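Side-chain contacts in probable sulfate-binding lipoprotein SubI (Mycobacterium tuberculosis, PDB 6DDN), which probably binds sulfate outside the cytoplasmic membrane and hands it on for uptake, as a lipid-anchored carrier of the periplasmic sulfate-binding family: residues Ala68-Phe73 with Val82-Ser87; Ala92-Ser95 with Gly101-Ala104; Asp131-Ile136 with Phe283-Gln288; Ala178-Leu183 with Gly326-Val331. One frame throughout, in Å; residues are numbered along the deposited sequence.

Interaction 1: residues Ala68-Phe73 with Val82-Ser87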
loop_
_atom_site.group_PDB
_atom_site.type_symbol
_atom_site.label_atom_id
_atom_site.label_comp_id
_atom_site.label_asym_id
_atom_site.label_seq_id
_atom_site.Cartn_x
_atom_site.Cartn_y
_atom_site.Cartn_z
ATOM N N ALA A 68 3.403 14.878 5.706
ATOM C CA ALA A 68 4.613 15.194 6.452
ATOM C C ALA A 68 5.794 15.515 5.553
ATOM O O ALA A 68 6.670 16.292 5.948
ATOM C CB ALA A 68 4.992 14.031 7.374
ATOM N N VAL A 69 5.830 14.942 4.350
ATOM C CA VAL A 69 6.947 15.164 3.442
ATOM C C VAL A 69 6.792 16.487 2.697
ATOM O O VAL A 69 7.778 17.192 2.451
ATOM C CB VAL A 69 7.071 13.972 2.476
ATOM C CG1 VAL A 69 7.691 14.403 1.159
ATOM C CG2 VAL A 69 7.881 12.856 3.115
ATOM N N ILE A 70 5.557 16.847 2.333
ATOM C CA ILE A 70 5.337 18.073 1.563
ATOM C C ILE A 70 5.829 19.313 2.302
ATOM O O ILE A 70 6.518 20.140 1.680
ATOM C CB ILE A 70 3.860 18.177 1.143
ATOM C CG1 ILE A 70 3.522 17.089 0.121
ATOM C CG2 ILE A 70 3.557 19.557 0.578
ATOM C CD1 ILE A 70 2.042 16.801 0.002
ATOM N N PRO A 71 5.529 19.515 3.594
ATOM C CA PRO A 71 6.136 20.661 4.295
ATOM C C PRO A 71 7.653 20.642 4.268
ATOM O O PRO A 71 8.279 21.699 4.117
ATOM C CB PRO A 71 5.589 20.525 5.724
ATOM C CG PRO A 71 4.313 19.786 5.564
ATOM C CD PRO A 71 4.564 18.809 4.457
ATOM N N ALA A 72 8.268 19.465 4.408
ATOM C CA ALA A 72 9.721 19.377 4.295
ATOM C C ALA A 72 10.182 19.701 2.882
ATOM O O ALA A 72 11.218 20.349 2.690
ATOM C CB ALA A 72 10.199 17.986 4.704
ATOM N N PHE A 73 9.429 19.251 1.880
ATOM C CA PHE A 73 9.740 19.611 0.503
ATOM C C PHE A 73 9.643 21.117 0.304
ATOM O O PHE A 73 10.536 21.739 -0.281
ATOM C CB PHE A 73 8.797 18.870 -0.444
ATOM C CG PHE A 73 8.959 19.247 -1.884
ATOM C CD1 PHE A 73 10.174 19.081 -2.526
ATOM C CD2 PHE A 73 7.890 19.755 -2.600
ATOM C CE1 PHE A 73 10.320 19.421 -3.857
ATOM C CE2 PHE A 73 8.029 20.090 -3.929
ATOM C CZ PHE A 73 9.245 19.928 -4.559
ATOM N N VAL A 82 6.518 25.644 -4.725
ATOM C CA VAL A 82 5.740 24.668 -5.477
ATOM C C VAL A 82 4.755 24.004 -4.524
ATOM O O VAL A 82 5.126 23.179 -3.684
ATOM C CB VAL A 82 6.634 23.648 -6.195
ATOM C CG1 VAL A 82 7.705 23.117 -5.276
ATOM C CG2 VAL A 82 5.796 22.512 -6.770
ATOM N N GLN A 83 3.491 24.388 -4.649
ATOM C CA GLN A 83 2.429 23.848 -3.820
ATOM C C GLN A 83 1.981 22.496 -4.361
ATOM O O GLN A 83 1.822 22.316 -5.572
ATOM C CB GLN A 83 1.268 24.841 -3.777
ATOM C CG GLN A 83 -0.080 24.281 -3.383
ATOM C CD GLN A 83 -1.192 24.856 -4.241
ATOM O OE1 GLN A 83 -0.965 25.255 -5.384
ATOM N NE2 GLN A 83 -2.397 24.922 -3.686
ATOM N N VAL A 84 1.801 21.538 -3.457
ATOM C CA VAL A 84 1.465 20.166 -3.812
ATOM C C VAL A 84 0.012 19.923 -3.432
ATOM O O VAL A 84 -0.332 19.894 -2.243
ATOM C CB VAL A 84 2.390 19.153 -3.122
ATOM C CG1 VAL A 84 1.986 17.730 -3.490
ATOM C CG2 VAL A 84 3.844 19.417 -3.490
ATOM N N ILE A 85 -0.842 19.748 -4.436
ATOM C CA ILE A 85 -2.219 19.321 -4.224
ATOM C C ILE A 85 -2.248 17.800 -4.226
ATOM O O ILE A 85 -1.502 17.152 -4.970
ATOM C CB ILE A 85 -3.154 19.904 -5.298
ATOM C CG1 ILE A 85 -2.943 21.410 -5.426
ATOM C CG2 ILE A 85 -4.611 19.614 -4.967
ATOM C CD1 ILE A 85 -3.124 21.914 -6.828
ATOM N N THR A 86 -3.106 17.224 -3.388
ATOM C CA THR A 86 -3.154 15.786 -3.193
ATOM C C THR A 86 -4.546 15.253 -3.498
ATOM O O THR A 86 -5.548 15.961 -3.354
ATOM C CB THR A 86 -2.757 15.412 -1.761
ATOM O OG1 THR A 86 -3.621 16.086 -0.837
ATOM C CG2 THR A 86 -1.315 15.820 -1.487
ATOM N N SER A 87 -4.594 13.993 -3.929
ATOM C CA SER A 87 -5.851 13.318 -4.232
ATOM C C SER A 87 -5.704 11.851 -3.864
ATOM O O SER A 87 -4.892 11.140 -4.465
ATOM C CB SER A 87 -6.222 13.467 -5.709
ATOM O OG SER A 87 -7.426 12.778 -5.998
#

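Interaction 2: residues Ala92-Ser95 with Gly101-Ala104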
loop_
_atom_site.group_PDB
_atom_site.type_symbol
_atom_site.label_atom_id
_atom_site.label_comp_id
_atom_site.label_asym_id
_atom_site.label_seq_id
_atom_site.Cartn_x
_atom_site.Cartn_y
_atom_site.Cartn_z
ATOM N N ALA A 92 -6.901 1.508 -7.877
ATOM C CA ALA A 92 -7.225 1.237 -9.276
ATOM C C ALA A 92 -8.142 2.309 -9.854
ATOM O O ALA A 92 -7.998 2.692 -11.021
ATOM C CB ALA A 92 -7.861 -0.146 -9.411
ATOM N N ASP A 93 -9.095 2.799 -9.056
ATOM C CA ASP A 93 -9.957 3.884 -9.516
ATOM C C ASP A 93 -9.146 5.135 -9.821
ATOM O O ASP A 93 -9.397 5.820 -10.821
ATOM C CB ASP A 93 -11.029 4.187 -8.469
ATOM C CG ASP A 93 -12.108 3.122 -8.410
ATOM O OD1 ASP A 93 -12.038 2.154 -9.196
ATOM O OD2 ASP A 93 -13.029 3.259 -7.576
ATOM N N GLN A 94 -8.167 5.451 -8.971
ATOM C CA GLN A 94 -7.318 6.612 -9.219
ATOM C C GLN A 94 -6.465 6.413 -10.465
ATOM O O GLN A 94 -6.243 7.361 -11.228
ATOM C CB GLN A 94 -6.437 6.887 -8.001
ATOM C CG GLN A 94 -7.199 7.357 -6.773
ATOM C CD GLN A 94 -7.436 8.854 -6.766
ATOM O OE1 GLN A 94 -6.593 9.624 -6.304
ATOM N NE2 GLN A 94 -8.590 9.274 -7.276
ATOM N N SER A 95 -5.981 5.190 -10.688
ATOM C CA SER A 95 -5.194 4.913 -11.885
ATOM C C SER A 95 -6.025 5.108 -13.146
ATOM O O SER A 95 -5.555 5.702 -14.122
ATOM C CB SER A 95 -4.631 3.495 -11.826
ATOM O OG SER A 95 -3.731 3.256 -12.894
ATOM N N GLY A 101 -7.859 11.146 -18.314
ATOM C CA GLY A 101 -7.987 12.592 -18.309
ATOM C C GLY A 101 -7.714 13.277 -16.988
ATOM O O GLY A 101 -7.438 14.486 -16.987
ATOM N N LYS A 102 -7.792 12.571 -15.864
ATOM C CA LYS A 102 -7.673 13.229 -14.568
ATOM C C LYS A 102 -6.333 13.948 -14.462
ATOM O O LYS A 102 -5.283 13.331 -14.694
ATOM C CB LYS A 102 -7.814 12.225 -13.427
ATOM C CG LYS A 102 -7.611 12.804 -12.040
ATOM C CD LYS A 102 -8.276 11.925 -10.995
ATOM C CE LYS A 102 -8.426 12.652 -9.672
ATOM N NZ LYS A 102 -7.570 12.044 -8.617
ATOM N N PRO A 103 -6.323 15.237 -14.130
ATOM C CA PRO A 103 -5.054 15.966 -14.034
ATOM C C PRO A 103 -4.164 15.363 -12.960
ATOM O O PRO A 103 -4.603 15.092 -11.840
ATOM C CB PRO A 103 -5.491 17.392 -13.677
ATOM C CG PRO A 103 -6.828 17.222 -13.031
ATOM C CD PRO A 103 -7.473 16.071 -13.743
ATOM N N ALA A 104 -2.904 15.139 -13.320
ATOM C CA ALA A 104 -1.938 14.568 -12.398
ATOM C C ALA A 104 -0.542 14.945 -12.861
ATOM O O ALA A 104 -0.254 14.928 -14.060
ATOM C CB ALA A 104 -2.073 13.043 -12.311
#

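Interaction 3: residues Asp131-Ile136 with Phe283-Gln288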
loop_
_atom_site.group_PDB
_atom_site.type_symbol
_atom_site.label_atom_id
_atom_site.label_comp_id
_atom_site.label_asym_id
_atom_site.label_seq_id
_atom_site.Cartn_x
_atom_site.Cartn_y
_atom_site.Cartn_z
ATOM N N ASP A 131 15.357 2.673 -12.578
ATOM C CA ASP A 131 16.197 3.116 -11.480
ATOM C C ASP A 131 16.481 1.957 -10.530
ATOM O O ASP A 131 15.665 1.043 -10.373
ATOM C CB ASP A 131 15.495 4.258 -10.739
ATOM C CG ASP A 131 16.432 5.082 -9.884
ATOM O OD1 ASP A 131 16.067 6.233 -9.560
ATOM O OD2 ASP A 131 17.519 4.588 -9.525
ATOM N N ALA A 132 17.655 1.999 -9.890
ATOM C CA ALA A 132 17.964 1.032 -8.840
ATOM C C ALA A 132 16.865 0.995 -7.789
ATOM O O ALA A 132 16.647 -0.037 -7.144
ATOM C CB ALA A 132 19.307 1.371 -8.190
ATOM N N THR A 133 16.156 2.112 -7.618
ATOM C CA THR A 133 15.009 2.173 -6.723
ATOM C C THR A 133 13.849 1.322 -7.226
ATOM O O THR A 133 13.027 0.866 -6.422
ATOM C CB THR A 133 14.556 3.623 -6.577
ATOM O OG1 THR A 133 14.022 4.078 -7.828
ATOM C CG2 THR A 133 15.732 4.508 -6.196
ATOM N N LYS A 134 13.759 1.111 -8.541
ATOM C CA LYS A 134 12.606 0.491 -9.195
ATOM C C LYS A 134 11.330 1.305 -9.005
ATOM O O LYS A 134 10.223 0.771 -9.140
ATOM C CB LYS A 134 12.385 -0.949 -8.716
ATOM C CG LYS A 134 13.544 -1.872 -8.993
ATOM C CD LYS A 134 13.052 -3.165 -9.596
ATOM C CE LYS A 134 14.060 -4.274 -9.399
ATOM N NZ LYS A 134 13.645 -5.481 -10.148
ATOM N N GLY A 135 11.467 2.592 -8.699
ATOM C CA GLY A 135 10.312 3.441 -8.505
ATOM C C GLY A 135 9.558 3.210 -7.217
ATOM O O GLY A 135 8.411 3.644 -7.101
ATOM N N ILE A 136 10.168 2.540 -6.244
ATOM C CA ILE A 136 9.529 2.242 -4.968
ATOM C C ILE A 136 10.257 3.036 -3.884
ATOM O O ILE A 136 11.397 2.700 -3.529
ATOM C CB ILE A 136 9.538 0.737 -4.669
ATOM C CG1 ILE A 136 8.522 0.024 -5.563
ATOM C CG2 ILE A 136 9.207 0.473 -3.210
ATOM C CD1 ILE A 136 9.038 -1.247 -6.187
ATOM N N PHE A 283 13.001 14.157 -4.266
ATOM C CA PHE A 283 13.071 14.533 -2.859
ATOM C C PHE A 283 12.673 13.379 -1.947
ATOM O O PHE A 283 13.139 13.305 -0.806
ATOM C CB PHE A 283 12.180 15.749 -2.598
ATOM C CG PHE A 283 12.200 16.223 -1.172
ATOM C CD1 PHE A 283 13.254 16.986 -0.695
ATOM C CD2 PHE A 283 11.162 15.909 -0.309
ATOM C CE1 PHE A 283 13.274 17.424 0.616
ATOM C CE2 PHE A 283 11.176 16.344 1.001
ATOM C CZ PHE A 283 12.233 17.102 1.465
ATOM N N GLN A 284 11.824 12.468 -2.435
ATOM C CA GLN A 284 11.359 11.362 -1.604
ATOM C C GLN A 284 12.495 10.428 -1.215
ATOM O O GLN A 284 12.478 9.852 -0.120
ATOM C CB GLN A 284 10.266 10.580 -2.334
ATOM C CG GLN A 284 9.083 11.426 -2.760
ATOM C CD GLN A 284 8.585 12.316 -1.646
ATOM O OE1 GLN A 284 8.469 11.886 -0.498
ATOM N NE2 GLN A 284 8.297 13.570 -1.974
ATOM N N TYR A 285 13.485 10.264 -2.088
ATOM C CA TYR A 285 14.596 9.361 -1.825
ATOM C C TYR A 285 15.705 10.008 -1.007
ATOM O O TYR A 285 16.705 9.342 -0.717
ATOM C CB TYR A 285 15.154 8.827 -3.148
ATOM C CG TYR A 285 14.147 7.995 -3.909
ATOM C CD1 TYR A 285 13.997 6.641 -3.645
ATOM C CD2 TYR A 285 13.332 8.569 -4.877
ATOM C CE1 TYR A 285 13.069 5.877 -4.329
ATOM C CE2 TYR A 285 12.401 7.812 -5.569
ATOM C CZ TYR A 285 12.274 6.466 -5.291
ATOM O OH TYR A 285 11.351 5.708 -5.974
ATOM N N THR A 286 15.557 11.275 -0.630
ATOM C CA THR A 286 16.534 11.907 0.241
ATOM C C THR A 286 16.510 11.257 1.619
ATOM O O THR A 286 15.554 10.578 2.004
ATOM C CB THR A 286 16.257 13.404 0.375
ATOM O OG1 THR A 286 14.971 13.598 0.977
ATOM C CG2 THR A 286 16.287 14.081 -0.987
ATOM N N VAL A 287 17.592 11.473 2.369
ATOM C CA VAL A 287 17.682 10.906 3.710
ATOM C C VAL A 287 16.554 11.437 4.586
ATOM O O VAL A 287 15.904 10.679 5.318
ATOM C CB VAL A 287 19.067 11.199 4.317
ATOM C CG1 VAL A 287 19.031 11.063 5.832
ATOM C CG2 VAL A 287 20.118 10.279 3.708
ATOM N N GLN A 288 16.286 12.743 4.504
ATOM C CA GLN A 288 15.255 13.349 5.341
ATOM C C GLN A 288 13.881 12.772 5.031
ATOM O O GLN A 288 13.153 12.353 5.938
ATOM C CB GLN A 288 15.254 14.866 5.156
ATOM C CG GLN A 288 14.280 15.592 6.068
ATOM C CD GLN A 288 14.001 17.013 5.616
ATOM O OE1 GLN A 288 14.354 17.405 4.501
ATOM N NE2 GLN A 288 13.358 17.792 6.479
#

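Interaction 4: residues Ala178-Leu183 with Gly326-Val331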
loop_
_atom_site.group_PDB
_atom_site.type_symbol
_atom_site.label_atom_id
_atom_site.label_comp_id
_atom_site.label_asym_id
_atom_site.label_seq_id
_atom_site.Cartn_x
_atom_site.Cartn_y
_atom_site.Cartn_z
ATOM N N ALA A 178 -6.686 -4.534 -1.429
ATOM C CA ALA A 178 -7.335 -5.834 -1.541
ATOM C C ALA A 178 -6.418 -6.876 -2.167
ATOM O O ALA A 178 -6.575 -8.075 -1.907
ATOM C CB ALA A 178 -8.613 -5.707 -2.360
ATOM N N LYS A 179 -5.462 -6.445 -2.991
ATOM C CA LYS A 179 -4.573 -7.396 -3.648
ATOM C C LYS A 179 -3.449 -7.844 -2.721
ATOM O O LYS A 179 -3.131 -9.037 -2.666
ATOM C CB LYS A 179 -4.013 -6.784 -4.932
ATOM C CG LYS A 179 -5.068 -6.576 -6.009
ATOM C CD LYS A 179 -4.652 -5.502 -6.994
ATOM C CE LYS A 179 -5.700 -5.312 -8.080
ATOM N NZ LYS A 179 -5.364 -4.162 -8.965
ATOM N N TRP A 180 -2.831 -6.910 -1.992
ATOM C CA TRP A 180 -1.903 -7.309 -0.940
ATOM C C TRP A 180 -2.590 -8.225 0.065
ATOM O O TRP A 180 -2.030 -9.252 0.466
ATOM C CB TRP A 180 -1.340 -6.082 -0.219
ATOM C CG TRP A 180 -0.617 -5.089 -1.084
ATOM C CD1 TRP A 180 -0.976 -3.792 -1.311
ATOM C CD2 TRP A 180 0.603 -5.300 -1.812
ATOM N NE1 TRP A 180 -0.066 -3.187 -2.143
ATOM C CE2 TRP A 180 0.913 -4.089 -2.464
ATOM C CE3 TRP A 180 1.458 -6.394 -1.980
ATOM C CZ2 TRP A 180 2.041 -3.942 -3.271
ATOM C CZ3 TRP A 180 2.578 -6.245 -2.783
ATOM C CH2 TRP A 180 2.859 -5.029 -3.419
ATOM N N ASN A 181 -3.816 -7.873 0.464
ATOM C CA ASN A 181 -4.527 -8.601 1.509
ATOM C C ASN A 181 -4.836 -10.039 1.119
ATOM O O ASN A 181 -5.055 -10.872 2.003
ATOM C CB ASN A 181 -5.830 -7.879 1.858
ATOM C CG ASN A 181 -5.600 -6.587 2.617
ATOM O OD1 ASN A 181 -4.462 -6.189 2.866
ATOM N ND2 ASN A 181 -6.689 -5.920 2.987
ATOM N N LEU A 182 -4.885 -10.346 -0.176
ATOM C CA LEU A 182 -5.102 -11.714 -0.623
ATOM C C LEU A 182 -3.824 -12.404 -1.077
ATOM O O LEU A 182 -3.762 -13.639 -1.046
ATOM C CB LEU A 182 -6.130 -11.746 -1.761
ATOM C CG LEU A 182 -7.505 -11.170 -1.413
ATOM C CD1 LEU A 182 -8.536 -11.563 -2.457
ATOM C CD2 LEU A 182 -7.946 -11.614 -0.027
ATOM N N LEU A 183 -2.806 -11.641 -1.484
ATOM C CA LEU A 183 -1.522 -12.242 -1.826
ATOM C C LEU A 183 -0.856 -12.857 -0.601
ATOM O O LEU A 183 -0.277 -13.947 -0.688
ATOM C CB LEU A 183 -0.609 -11.194 -2.457
ATOM C CG LEU A 183 -0.837 -10.933 -3.942
ATOM C CD1 LEU A 183 -0.191 -9.621 -4.356
ATOM C CD2 LEU A 183 -0.304 -12.092 -4.772
ATOM N N GLY A 326 6.995 -14.947 -8.857
ATOM C CA GLY A 326 7.280 -14.729 -10.258
ATOM C C GLY A 326 6.993 -13.337 -10.765
ATOM O O GLY A 326 6.888 -13.149 -11.982
ATOM N N GLY A 327 6.864 -12.356 -9.878
ATOM C CA GLY A 327 6.571 -10.997 -10.280
ATOM C C GLY A 327 5.108 -10.803 -10.629
ATOM O O GLY A 327 4.308 -11.738 -10.680
ATOM N N TRP A 328 4.752 -9.540 -10.874
ATOM C CA TRP A 328 3.392 -9.247 -11.307
ATOM C C TRP A 328 3.102 -9.872 -12.665
ATOM O O TRP A 328 1.946 -10.174 -12.972
ATOM C CB TRP A 328 3.159 -7.736 -11.347
ATOM C CG TRP A 328 3.254 -7.068 -9.999
ATOM C CD1 TRP A 328 4.340 -6.426 -9.480
ATOM C CD2 TRP A 328 2.220 -6.970 -9.007
ATOM N NE1 TRP A 328 4.050 -5.938 -8.228
ATOM C CE2 TRP A 328 2.756 -6.259 -7.914
ATOM C CE3 TRP A 328 0.897 -7.417 -8.937
ATOM C CZ2 TRP A 328 2.016 -5.983 -6.765
ATOM C CZ3 TRP A 328 0.162 -7.142 -7.792
ATOM C CH2 TRP A 328 0.724 -6.432 -6.723
ATOM N N GLY A 329 4.136 -10.101 -13.479
ATOM C CA GLY A 329 3.923 -10.733 -14.771
ATOM C C GLY A 329 3.288 -12.108 -14.675
ATOM O O GLY A 329 2.647 -12.569 -15.622
ATOM N N SER A 330 3.454 -12.782 -13.536
ATOM C CA SER A 330 2.861 -14.093 -13.318
ATOM C C SER A 330 1.746 -14.091 -12.280
ATOM O O SER A 330 1.032 -15.093 -12.161
ATOM C CB SER A 330 3.940 -15.102 -12.895
ATOM O OG SER A 330 3.355 -16.317 -12.461
ATOM N N VAL A 331 1.579 -13.005 -11.532
ATOM C CA VAL A 331 0.495 -12.876 -10.569
ATOM C C VAL A 331 -0.653 -12.044 -11.130
ATOM O O VAL A 331 -1.822 -12.380 -10.931
ATOM C CB VAL A 331 1.031 -12.279 -9.249
ATOM C CG1 VAL A 331 -0.061 -11.540 -8.494
ATOM C CG2 VAL A 331 1.629 -13.372 -8.382
#

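Interaction 1: residues Ala68-Phe73 with Val82-Ser87
Ile70 and Phe73, on one side of helix 63-74, rest on alternate residues of strand 83-88 and its approach: Val82, Val84 and Thr86. The axes of segments 68-73 and 83-87 approach to 9.2 Å and run almost antiparallel, at 165°. This is the helix-on-sheet packing expected within the beta-alpha-beta unit formed by strand 53-58, helix 63-74 and strand 83-88. The tight part is at the Phe73 end. With CG anti to the backbone N (chi1 176°), the ring reaches across to the residue leading into the strand, and CE2 comes within 3.3 Å of Val82 CG1. Val84 CG2 lies nearer the root of the ring, 4.2 Å from Phe73 CD2. Phe280 and Phe283 also meet this ring, and Val82 touches Ala276, so helix 274-284 walls in the buried end. Ile70 makes the looser end. Its CD1 sits 3.6 Å from Val84 CG1 and bridges on to Thr86 CG2 at 3.8 Å, while its CG2 branch leans on Val84 CB. Here the residues are only partly buried, and Gln83 and Ile85 turn their side chains to the other side of the strand, where they are exposed. Every close approach between the two segments is carbon to carbon, so the helix is held against the strand by shape and hydrophobic burial, without polar bonds to fix its register.

Interaction 2: residues Ala92-Ser95 with Gly101-Ala104
Gln94 and Lys102 bring their CA atoms to 8.5 Å where the chain leaves helix 91-99 and doubles back beside it toward strand 106-108. The reversal is a Schellman motif: Gly101, with positive phi (116°), is its C-prime residue, Lys102 N bonds back to Gly97 O, and Gly101 N bonds to Val98 O. Because the backbone turns sharply at the glycine, the lysine side chain is directed toward the preceding helix and can run back along it. Lys102 is nearly extended through its first three torsions and bends only at the last (chi4 -113°), which swings NZ to the amide of Gln94. The glutamine comes to meet it from the helix side. Its CB does not point straight at the loop, but a bend at chi2 (-85°) carries the amide across, and the two chains approach at a slant, so that amide and ammonium lie close together. Lys102 NZ is also hydrogen-bonded to Ser87 OG, from the end of the strand that precedes the helix. Both side chains touch Val57 of strand 53-58 as well, so the pair packs against the first strand of the sheet. An acetate ion, probably from the crystallisation liquor, lies about 4 Å from the glutamine side chain. At the meeting of the two polar ends, Gln94 CD lies 3.7 Å from Lys102 NZ.

Interaction 3: residues Asp131-Ile136 with Phe283-Gln288
Tyr285, between helices 274-284 and 287-295, reaches into the loop ahead of strand 138-147, and Thr133 meets its ring there. CB and CG2 of the threonine come at a slant onto one corner of the ring: Thr133 CB and Tyr285 CE1 are 3.5 Å apart, and CG2 continues toward CD1. The tyrosine CG lies beside the backbone N, anti to the carbonyl carbon (chi1 -64°), and this carries the ring out to Thr133. The receiving surface is made by two consecutive turns, type I from Asp131 to Lys134 and type I' from Thr133 to Ile136. Thr133 belongs to both, and its OG1 accepts from Gly135 N at 3.1 Å with an N-H...O angle of 161°, an ST turn that fixes the hydroxyl and leaves the methyl group for the ring. Tyr285 OH stops over the following peptide, 3.3 Å from Gly135 C; Ile136 N is also near but its angle is too poor for a hydrogen bond. Ile136 contributes mainly through its backbone, with its O near the plane of the tyrosine ring at the edge; its CB points away from Tyr285, and the side chain touches Glu262 and Val301. Behind the aromatic residue, Thr286 is the N-cap of helix 287-295: its OG1 caps Ala289 N and donates to Phe283 O at 2.6 Å, in the carbonyl plane.

Interaction 4: residues Ala178-Leu183 with Gly326-Val331
Helix 177-190 receives the short helix 328-331 near the C terminus of the modelled chain, through Trp180 and Leu183 on one side and Trp328 and Val331 on the other. The two tryptophans form an offset edge-to-face (T-shaped) pair, with six-membered rings 5.5 Å apart at their centroids and planes at 76°. Trp328 supplies the edge: its CZ2 reaches Trp180 CH2 at 3.6 Å, and its CH2 lies above the rim of the Trp180 face. Trp180 CG sits beside its backbone N, anti to the carbonyl carbon (chi1 -58°), which lets the six-membered ring extend to Trp328. Trp180 is held from its other end, where NE1 donates to Ser110 O, and it packs on Val142 and Ile261, which belong to strands 138-147 and 257-267 of the sheet. One turn along helix 177-190, Leu183 splits its two methyl groups between the partners. CD1 lies 4.1 Å from Trp328 CH2, meeting that ring obliquely, and CD2 is 3.8 Å from Val331 CG1. Val331 is poorly ordered, so this last approach is less sharply defined than the aromatic one.

Overall arrangement
From the N terminus, interaction 1 closes first, tying helix 63-74 to strand 83-88 across a short loop. Interaction 2 follows in series, closing the turn after helix 91-99; the two meet at the end of strand 83-88, where Ser87 adjoins the polar pair of interaction 2. Interactions 3 and 4 span far longer loops and cross: 131-136 opens before 178-183, and 283-288 closes before 326-331. Interaction 3 joins the approach to strand 138-147 to the junction of helices 274-284 and 287-295, whose residues also pack on helix 63-74 and so touch interaction 1. Interaction 4 brings the end of the chain back to helix 177-190, about 30 Å from interaction 1 between centres.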